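PDB 6AGI: calcium uptake protein 3, mitochondrial from Homo sapiens, which senses calcium through its EF-hands and, disulfide-linked to MICU1, regulates the mitochondrial calcium uniporter channel in the central nervous system and skeletal muscle. Local coordinates for residues 304-309 against 363-368; 262-267 against 298-303; 326-331 against 343-348. All coordinates share one frame; numbering follows the deposited sequence.

Contact 1. Residues 304-309 against 363-368. With CA (calcium ion), chain G.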
loop_
_atom_site.group_PDB
_atom_site.type_symbol
_atom_site.label_atom_id
_atom_site.label_comp_id
_atom_site.label_asym_id
_atom_site.label_seq_id
_atom_site.Cartn_x
_atom_site.Cartn_y
_atom_site.Cartn_z
ATOM N N ASN B 304 6.530 4.433 6.486
ATOM C CA ASN B 304 5.801 3.181 6.506
ATOM C C ASN B 304 4.316 3.372 6.256
ATOM O O ASN B 304 3.631 2.390 5.957
ATOM C CB ASN B 304 6.064 2.407 7.800
ATOM C CG ASN B 304 7.400 1.705 7.762
ATOM O OD1 ASN B 304 8.031 1.636 6.716
ATOM N ND2 ASN B 304 7.824 1.164 8.874
ATOM N N ASN B 305 3.821 4.607 6.287
ATOM C CA ASN B 305 2.426 4.888 5.962
ATOM C C ASN B 305 2.311 5.547 4.581
ATOM O O ASN B 305 1.384 6.337 4.290
ATOM C CB ASN B 305 1.831 5.766 7.052
ATOM C CG ASN B 305 1.133 4.978 8.121
ATOM O OD1 ASN B 305 1.564 4.959 9.284
ATOM N ND2 ASN B 305 0.066 4.288 7.736
ATOM N N LEU B 306 3.272 5.240 3.713
ATOM C CA LEU B 306 3.324 5.947 2.445
ATOM C C LEU B 306 2.082 5.729 1.590
ATOM O O LEU B 306 1.729 6.621 0.810
ATOM C CB LEU B 306 4.570 5.543 1.659
ATOM C CG LEU B 306 4.884 6.641 0.631
ATOM C CD1 LEU B 306 5.427 7.877 1.308
ATOM C CD2 LEU B 306 5.853 6.151 -0.423
ATOM N N GLU B 307 1.491 4.542 1.685
ATOM C CA GLU B 307 0.318 4.198 0.895
ATOM C C GLU B 307 -0.776 5.195 1.194
ATOM O O GLU B 307 -1.252 5.905 0.308
ATOM C CB GLU B 307 -0.154 2.780 1.220
ATOM C CG GLU B 307 0.640 1.687 0.524
ATOM C CD GLU B 307 1.989 1.445 1.170
ATOM O OE1 GLU B 307 2.318 2.151 2.146
ATOM O OE2 GLU B 307 2.722 0.547 0.702
ATOM N N ASP B 308 -1.169 5.245 2.458
ATOM C CA ASP B 308 -2.205 6.178 2.888
ATOM C C ASP B 308 -1.890 7.570 2.364
ATOM O O ASP B 308 -2.787 8.280 1.877
ATOM C CB ASP B 308 -2.325 6.216 4.416
ATOM C CG ASP B 308 -3.024 4.978 4.997
ATOM O OD1 ASP B 308 -2.993 3.913 4.325
ATOM O OD2 ASP B 308 -3.653 5.057 6.080
ATOM N N PHE B 309 -0.602 7.945 2.354
ATOM C CA PHE B 309 -0.255 9.249 1.780
ATOM C C PHE B 309 -0.611 9.326 0.293
ATOM O O PHE B 309 -1.136 10.351 -0.183
ATOM C CB PHE B 309 1.229 9.537 1.978
ATOM C CG PHE B 309 1.623 10.974 1.709
ATOM C CD1 PHE B 309 1.169 12.008 2.519
ATOM C CD2 PHE B 309 2.476 11.282 0.651
ATOM C CE1 PHE B 309 1.546 13.325 2.271
ATOM C CE2 PHE B 309 2.868 12.598 0.407
ATOM C CZ PHE B 309 2.400 13.623 1.220
ATOM N N LYS B 363 6.571 11.964 -9.104
ATOM C CA LYS B 363 7.757 11.125 -9.188
ATOM C C LYS B 363 8.988 11.812 -8.607
ATOM O O LYS B 363 10.041 11.184 -8.486
ATOM C CB LYS B 363 7.976 10.663 -10.643
ATOM C CG LYS B 363 9.272 9.862 -10.940
ATOM C CD LYS B 363 10.468 10.780 -11.289
ATOM C CE LYS B 363 11.818 10.046 -11.112
ATOM N NZ LYS B 363 12.953 10.993 -10.886
ATOM N N GLU B 364 8.833 13.015 -8.065
ATOM C CA GLU B 364 9.931 13.576 -7.284
ATOM C C GLU B 364 9.983 12.932 -5.899
ATOM O O GLU B 364 11.069 12.708 -5.349
ATOM C CB GLU B 364 9.797 15.095 -7.188
ATOM C CG GLU B 364 9.783 15.821 -8.510
ATOM C CD GLU B 364 10.406 17.201 -8.429
ATOM O OE1 GLU B 364 11.495 17.425 -8.996
ATOM O OE2 GLU B 364 9.765 18.076 -7.815
ATOM N N PHE B 365 8.824 12.639 -5.310
ATOM C CA PHE B 365 8.820 11.953 -4.023
ATOM C C PHE B 365 8.201 10.553 -4.097
ATOM O O PHE B 365 8.924 9.550 -4.011
ATOM C CB PHE B 365 8.100 12.772 -2.935
ATOM C CG PHE B 365 8.294 12.195 -1.569
ATOM C CD1 PHE B 365 9.530 11.635 -1.250
ATOM C CD2 PHE B 365 7.266 12.097 -0.652
ATOM C CE1 PHE B 365 9.767 11.065 -0.025
ATOM C CE2 PHE B 365 7.492 11.511 0.597
ATOM C CZ PHE B 365 8.754 10.991 0.902
ATOM N N ILE B 366 6.873 10.457 -4.253
ATOM C CA ILE B 366 6.187 9.177 -4.053
ATOM C C ILE B 366 6.673 8.113 -5.033
ATOM O O ILE B 366 6.958 6.970 -4.640
ATOM C CB ILE B 366 4.663 9.356 -4.146
ATOM C CG1 ILE B 366 4.153 10.269 -3.027
ATOM C CG2 ILE B 366 3.948 8.017 -4.164
ATOM C CD1 ILE B 366 2.614 10.307 -2.903
ATOM N N GLY B 367 6.776 8.472 -6.318
ATOM C CA GLY B 367 7.264 7.523 -7.308
ATOM C C GLY B 367 8.655 7.018 -6.990
ATOM O O GLY B 367 8.977 5.849 -7.218
ATOM N N ILE B 368 9.490 7.888 -6.427
ATOM C CA ILE B 368 10.877 7.537 -6.175
ATOM C C ILE B 368 11.050 6.565 -5.002
ATOM O O ILE B 368 12.068 5.866 -4.949
ATOM C CB ILE B 368 11.689 8.848 -6.062
ATOM C CG1 ILE B 368 12.101 9.283 -7.468
ATOM C CG2 ILE B 368 12.902 8.722 -5.163
ATOM C CD1 ILE B 368 13.270 8.516 -8.052
HETATM CA CA CA G . 9.412 20.653 -7.629
#
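Leu306 and Ile366 mark the closest backbone approach between residues 304-309 and 363-368, their CA atoms lying 7.8 Å apart. Asn305 is the N-cap of helix 306-312, whose first turn is closed by the bond from Phe309 N to Asn305 O; the facing segment follows strand 359-360 and takes helical backbone angles from Ile366 to Ile368. No hydrogen bond crosses, so apolar side chains alone make the junction. Ile366 carries much of it: with CG1 anti to its own carbonyl carbon (chi1 -63°) and the chain extended beyond, its CD1 methyl reaches the Phe309 ring and rests 3.7 Å from Phe309 CD2, the two side chains crossing at a slant. One turn back on the helix, Leu306 sends its CD1 methyl to Phe365 CE2 at 4.2 Å. Both rings are buried, and each belongs to a wider aromatic cluster: Phe309 meets Phe302 and Phe328 edge-to-face, while Phe365 lies against Phe352. Next to Phe365 in the chain, Glu364 turns to the other side and binds the calcium ion through OE2 at 2.6 Å, in company with Asp353, Asp355, Asp357 and Gln359. Ligand and core residue are thus adjacent, as expected at the end of an EF-hand calcium loop, where the coordinating glutamate of EF-hand 3 is followed directly by hydrophobic residues packed into the domain.

Contact 2. Residues 262-267 against 298-303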
loop_
_atom_site.group_PDB
_atom_site.type_symbol
_atom_site.label_atom_id
_atom_site.label_comp_id
_atom_site.label_asym_id
_atom_site.label_seq_id
_atom_site.Cartn_x
_atom_site.Cartn_y
_atom_site.Cartn_z
ATOM N N ALA B 262 19.754 12.847 4.373
ATOM C CA ALA B 262 19.564 12.438 2.987
ATOM C C ALA B 262 20.331 11.157 2.689
ATOM O O ALA B 262 19.821 10.253 2.005
ATOM C CB ALA B 262 20.004 13.568 2.054
ATOM N N HIS B 263 21.546 11.046 3.231
ATOM C CA HIS B 263 22.358 9.862 2.983
ATOM C C HIS B 263 21.644 8.609 3.462
ATOM O O HIS B 263 21.636 7.597 2.757
ATOM C CB HIS B 263 23.732 10.012 3.647
ATOM C CG HIS B 263 24.461 8.717 3.858
ATOM N ND1 HIS B 263 24.934 7.945 2.818
ATOM C CD2 HIS B 263 24.811 8.070 4.997
ATOM C CE1 HIS B 263 25.536 6.873 3.307
ATOM N NE2 HIS B 263 25.475 6.925 4.626
ATOM N N ILE B 264 21.055 8.652 4.666
ATOM C CA ILE B 264 20.234 7.541 5.158
ATOM C C ILE B 264 19.036 7.313 4.242
ATOM O O ILE B 264 18.666 6.168 3.937
ATOM C CB ILE B 264 19.771 7.800 6.602
ATOM C CG1 ILE B 264 20.957 7.840 7.568
ATOM C CG2 ILE B 264 18.797 6.732 7.030
ATOM C CD1 ILE B 264 20.568 8.347 8.951
ATOM N N LEU B 265 18.409 8.409 3.793
ATOM C CA LEU B 265 17.238 8.321 2.922
ATOM C C LEU B 265 17.516 7.548 1.642
ATOM O O LEU B 265 16.618 6.894 1.109
ATOM C CB LEU B 265 16.739 9.714 2.557
ATOM C CG LEU B 265 16.001 10.408 3.678
ATOM C CD1 LEU B 265 15.355 11.695 3.177
ATOM C CD2 LEU B 265 15.013 9.417 4.151
ATOM N N LEU B 266 18.729 7.645 1.099
ATOM C CA LEU B 266 18.965 6.998 -0.183
ATOM C C LEU B 266 18.863 5.484 -0.113
ATOM O O LEU B 266 18.754 4.839 -1.165
ATOM C CB LEU B 266 20.313 7.392 -0.773
ATOM C CG LEU B 266 20.136 8.568 -1.746
ATOM C CD1 LEU B 266 19.291 9.720 -1.178
ATOM C CD2 LEU B 266 21.473 9.063 -2.298
ATOM N N ARG B 267 18.893 4.887 1.078
ATOM C CA ARG B 267 18.588 3.463 1.105
ATOM C C ARG B 267 17.127 3.187 0.749
ATOM O O ARG B 267 16.829 2.141 0.147
ATOM C CB ARG B 267 18.940 2.927 2.510
ATOM N N SER B 298 9.515 10.684 13.066
ATOM C CA SER B 298 8.340 11.127 12.321
ATOM C C SER B 298 8.437 10.694 10.872
ATOM O O SER B 298 7.529 10.054 10.326
ATOM C CB SER B 298 8.210 12.638 12.419
ATOM O OG SER B 298 7.490 12.975 13.591
ATOM N N PHE B 299 9.570 10.997 10.248
ATOM C CA PHE B 299 9.689 10.740 8.823
ATOM C C PHE B 299 9.730 9.252 8.504
ATOM O O PHE B 299 9.137 8.823 7.509
ATOM C CB PHE B 299 10.912 11.455 8.252
ATOM C CG PHE B 299 11.060 11.295 6.787
ATOM C CD1 PHE B 299 10.388 12.150 5.939
ATOM C CD2 PHE B 299 11.799 10.270 6.243
ATOM C CE1 PHE B 299 10.483 12.015 4.580
ATOM C CE2 PHE B 299 11.891 10.132 4.883
ATOM C CZ PHE B 299 11.243 11.005 4.053
ATOM N N PHE B 300 10.339 8.427 9.346
ATOM C CA PHE B 300 10.255 7.021 8.960
ATOM C C PHE B 300 8.907 6.359 9.306
ATOM O O PHE B 300 8.440 5.474 8.564
ATOM C CB PHE B 300 11.476 6.287 9.504
ATOM C CG PHE B 300 12.753 6.742 8.831
ATOM C CD1 PHE B 300 13.120 6.218 7.599
ATOM C CD2 PHE B 300 13.515 7.773 9.357
ATOM C CE1 PHE B 300 14.246 6.655 6.935
ATOM C CE2 PHE B 300 14.657 8.213 8.703
ATOM C CZ PHE B 300 15.017 7.648 7.486
ATOM N N GLN B 301 8.212 6.805 10.346
ATOM C CA GLN B 301 6.840 6.334 10.516
ATOM C C GLN B 301 6.009 6.690 9.293
ATOM O O GLN B 301 5.239 5.855 8.768
ATOM C CB GLN B 301 6.236 6.908 11.796
ATOM C CG GLN B 301 6.506 6.027 13.015
ATOM C CD GLN B 301 6.376 6.766 14.331
ATOM O OE1 GLN B 301 5.900 7.904 14.386
ATOM N NE2 GLN B 301 6.838 6.131 15.402
ATOM N N PHE B 302 6.188 7.919 8.801
ATOM C CA PHE B 302 5.498 8.352 7.586
ATOM C C PHE B 302 5.869 7.482 6.381
ATOM O O PHE B 302 4.995 7.106 5.576
ATOM C CB PHE B 302 5.840 9.815 7.324
ATOM C CG PHE B 302 5.592 10.247 5.927
ATOM C CD1 PHE B 302 4.300 10.280 5.419
ATOM C CD2 PHE B 302 6.642 10.562 5.094
ATOM C CE1 PHE B 302 4.070 10.657 4.110
ATOM C CE2 PHE B 302 6.414 10.928 3.783
ATOM C CZ PHE B 302 5.131 10.980 3.287
ATOM N N LEU B 303 7.151 7.094 6.260
ATOM C CA LEU B 303 7.508 6.214 5.143
ATOM C C LEU B 303 6.828 4.873 5.265
ATOM O O LEU B 303 6.532 4.242 4.242
ATOM C CB LEU B 303 9.011 5.975 5.019
ATOM C CG LEU B 303 9.806 7.140 4.480
ATOM C CD1 LEU B 303 11.266 6.764 4.225
ATOM C CD2 LEU B 303 9.096 7.693 3.256
#
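Apolar contacts alone join residues 262-267 to 298-303, and they centre on Leu265, whose CD2 methyl is shared by two neighbouring phenylalanines. Leu265 CD2 lies 3.3 Å from Phe299 CE2 and 3.8 Å from Phe300 CZ, the Leu265 and Phe299 side chains approaching head-on. Ile264 CG2 meets the far end of the Phe300 ring 3.9 Å from CZ, with the two side chains nearly at right angles.

Within the aromatic pair, Phe299 CD2 sits 4.2 Å above the plane of the Phe300 ring, over its centre. Their first torsions set them apart: CG of Phe299 is anti to the backbone N (chi1 -177°), that of Phe300 anti to the carbonyl carbon. An alanine in place of Phe299 is likely to leave Leu265 CD2 without one of its aromatic partners and one face of Phe300 without the ring atom over its centre.

The helices stay separated, Leu265 CA and Phe300 CA being 9.3 Å apart, so long side chains bridge the gap. Helix 227-250 borders Phe300 through Leu242, and helix 342-352 reaches Phe299 through Val348. This is part of the hydrophobic core of an EF-hand lobe, with helix 293-304 belonging to degenerate EF-hand 2.

Contact 3. Residues 326-331 against 343-348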
loop_
_atom_site.group_PDB
_atom_site.type_symbol
_atom_site.label_atom_id
_atom_site.label_comp_id
_atom_site.label_asym_id
_atom_site.label_seq_id
_atom_site.Cartn_x
_atom_site.Cartn_y
_atom_site.Cartn_z
ATOM N N ASP B 326 3.047 23.620 2.483
ATOM C CA ASP B 326 1.991 23.738 3.482
ATOM C C ASP B 326 1.012 22.571 3.398
ATOM O O ASP B 326 0.778 21.861 4.387
ATOM C CB ASP B 326 1.263 25.064 3.322
ATOM C CG ASP B 326 2.066 26.236 3.828
ATOM O OD1 ASP B 326 3.037 26.659 3.163
ATOM O OD2 ASP B 326 1.699 26.752 4.896
ATOM N N GLU B 327 0.417 22.357 2.227
ATOM C CA GLU B 327 -0.501 21.240 2.108
ATOM C C GLU B 327 0.232 19.915 1.952
ATOM O O GLU B 327 -0.399 18.859 2.078
ATOM C CB GLU B 327 -1.495 21.485 0.959
ATOM C CG GLU B 327 -2.719 20.524 0.984
ATOM C CD GLU B 327 -3.988 21.116 1.646
ATOM O OE1 GLU B 327 -4.056 22.348 1.881
ATOM O OE2 GLU B 327 -4.912 20.327 1.957
ATOM N N PHE B 328 1.552 19.924 1.734
ATOM C CA PHE B 328 2.300 18.683 1.926
ATOM C C PHE B 328 2.271 18.287 3.395
ATOM O O PHE B 328 1.953 17.140 3.738
ATOM C CB PHE B 328 3.741 18.818 1.432
ATOM C CG PHE B 328 4.590 17.589 1.681
ATOM C CD1 PHE B 328 5.194 17.370 2.913
ATOM C CD2 PHE B 328 4.772 16.645 0.691
ATOM C CE1 PHE B 328 5.965 16.249 3.139
ATOM C CE2 PHE B 328 5.539 15.527 0.916
ATOM C CZ PHE B 328 6.136 15.332 2.137
ATOM N N LYS B 329 2.581 19.240 4.281
ATOM C CA LYS B 329 2.489 18.970 5.709
ATOM C C LYS B 329 1.074 18.549 6.098
ATOM O O LYS B 329 0.871 17.580 6.852
ATOM C CB LYS B 329 2.912 20.201 6.513
ATOM C CG LYS B 329 2.335 20.170 7.921
ATOM C CD LYS B 329 3.105 21.007 8.896
ATOM C CE LYS B 329 3.707 22.220 8.239
ATOM N NZ LYS B 329 3.853 23.248 9.297
ATOM N N ARG B 330 0.068 19.253 5.563
ATOM C CA ARG B 330 -1.287 18.955 5.994
ATOM C C ARG B 330 -1.741 17.595 5.479
ATOM O O ARG B 330 -2.418 16.847 6.201
ATOM C CB ARG B 330 -2.229 20.062 5.532
ATOM C CG ARG B 330 -3.637 19.767 5.921
ATOM C CD ARG B 330 -4.570 20.952 5.816
ATOM N NE ARG B 330 -5.854 20.535 6.364
ATOM C CZ ARG B 330 -6.759 19.829 5.694
ATOM N NH1 ARG B 330 -6.574 19.566 4.405
ATOM N NH2 ARG B 330 -7.889 19.463 6.291
ATOM N N ALA B 331 -1.318 17.230 4.261
ATOM C CA ALA B 331 -1.598 15.892 3.750
ATOM C C ALA B 331 -0.943 14.838 4.628
ATOM O O ALA B 331 -1.554 13.803 4.940
ATOM C CB ALA B 331 -1.119 15.763 2.304
ATOM N N HIS B 343 10.501 22.609 9.678
ATOM C CA HIS B 343 11.880 22.341 9.318
ATOM C C HIS B 343 12.000 21.019 8.564
ATOM O O HIS B 343 12.666 20.945 7.525
ATOM C CB HIS B 343 12.775 22.331 10.549
ATOM C CG HIS B 343 14.203 22.081 10.202
ATOM N ND1 HIS B 343 14.887 20.958 10.611
ATOM C CD2 HIS B 343 15.058 22.788 9.426
ATOM C CE1 HIS B 343 16.114 20.998 10.125
ATOM N NE2 HIS B 343 16.243 22.097 9.403
ATOM N N LEU B 344 11.351 19.964 9.067
ATOM C CA LEU B 344 11.413 18.671 8.389
ATOM C C LEU B 344 10.841 18.768 6.985
ATOM O O LEU B 344 11.456 18.308 6.017
ATOM C CB LEU B 344 10.658 17.605 9.188
ATOM C CG LEU B 344 10.621 16.181 8.609
ATOM C CD1 LEU B 344 12.025 15.615 8.512
ATOM C CD2 LEU B 344 9.755 15.259 9.444
ATOM N N VAL B 345 9.680 19.405 6.848
ATOM C CA VAL B 345 9.066 19.538 5.536
ATOM C C VAL B 345 9.984 20.308 4.609
ATOM O O VAL B 345 10.241 19.894 3.471
ATOM C CB VAL B 345 7.683 20.201 5.649
ATOM C CG1 VAL B 345 7.160 20.533 4.281
ATOM C CG2 VAL B 345 6.704 19.254 6.329
ATOM N N ASN B 346 10.511 21.428 5.092
ATOM C CA ASN B 346 11.393 22.247 4.269
ATOM C C ASN B 346 12.625 21.460 3.851
ATOM O O ASN B 346 13.097 21.568 2.707
ATOM C CB ASN B 346 11.761 23.510 5.049
ATOM C CG ASN B 346 12.546 24.509 4.232
ATOM O OD1 ASN B 346 13.096 24.199 3.172
ATOM N ND2 ASN B 346 12.535 25.750 4.691
ATOM N N THR B 347 13.130 20.625 4.753
ATOM C CA THR B 347 14.307 19.838 4.438
ATOM C C THR B 347 13.993 18.797 3.372
ATOM O O THR B 347 14.747 18.647 2.405
ATOM C CB THR B 347 14.854 19.206 5.707
ATOM O OG1 THR B 347 15.197 20.247 6.636
ATOM C CG2 THR B 347 16.105 18.410 5.373
ATOM N N VAL B 348 12.877 18.073 3.528
ATOM C CA VAL B 348 12.458 17.117 2.504
ATOM C C VAL B 348 12.336 17.805 1.152
ATOM O O VAL B 348 12.777 17.272 0.127
ATOM C CB VAL B 348 11.137 16.424 2.896
ATOM C CG1 VAL B 348 10.629 15.603 1.748
ATOM C CG2 VAL B 348 11.322 15.535 4.099
#
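Val345 and Phe328 form the heart of the apolar contact between helices 325-336 and 342-352. Both methyls of Val345 meet the same atom of the ring: CG1 lies 4.0 Å from Phe328 CD1, and CG2, 4.2 Å from it, also leans on Lys329 CB at 3.9 Å. The Phe328 and Val345 side chains run antiparallel and pass side by side rather than meeting end on. Because CG of Phe328 is anti to its backbone N (chi1 177°), the buried ring is brought up to Val345. The backbones come close here, with the CA atoms of Lys329 and Val345 6.6 Å apart.

No polar bond crosses between the two segments; those present lie within each helix or lead outward. Arg330 NH1 donates to Glu327 OE2 in a salt bridge of 3.1 Å; the carboxylate oxygen lies near the guanidinium plane and is met on its syn side. Arg330 also bonds to the backbone O atoms of Asn112 and Met113 in the second subunit, so it lies at the interface between the two copies in this assembly. In the partner helix, Thr347 OG1 donates to His343 O at 2.8 Å from above the carbonyl plane, while Thr347 N reaches that oxygen from the opposite face.

Such helix-to-helix packing is that of a paired EF-hand domain: helix 342-352 leads into the calcium loop of EF-hand 3, and helix 325-336 follows strand 323-324, antiparallel to loop strand 359-360. Phe349 meets Phe328 edge-to-face, Phe261 of helix 258-265 packs on Leu344, and Ile291 of strand 291-292 lies against His343 and Thr347.

Overall arrangement
Following the chain from the N terminus, contact 2 comes first, closing a loop of 30 residues that brings helix 258-265 against helix 293-304. Only then does contact 1 open, at the start of helix 306-312, to close after strand 359-360; these two are therefore in series. Contact 3, a short link between helices 325-336 and 342-352, falls wholly within the span of contact 1. Phe302 also reaches Phe365, and Leu344 packs on Phe299 and Ser298, so the three contacts share one core. Together they tie degenerate EF-hand 2 to EF-hand 3, while contacts 1 and 3 also border the second subunit.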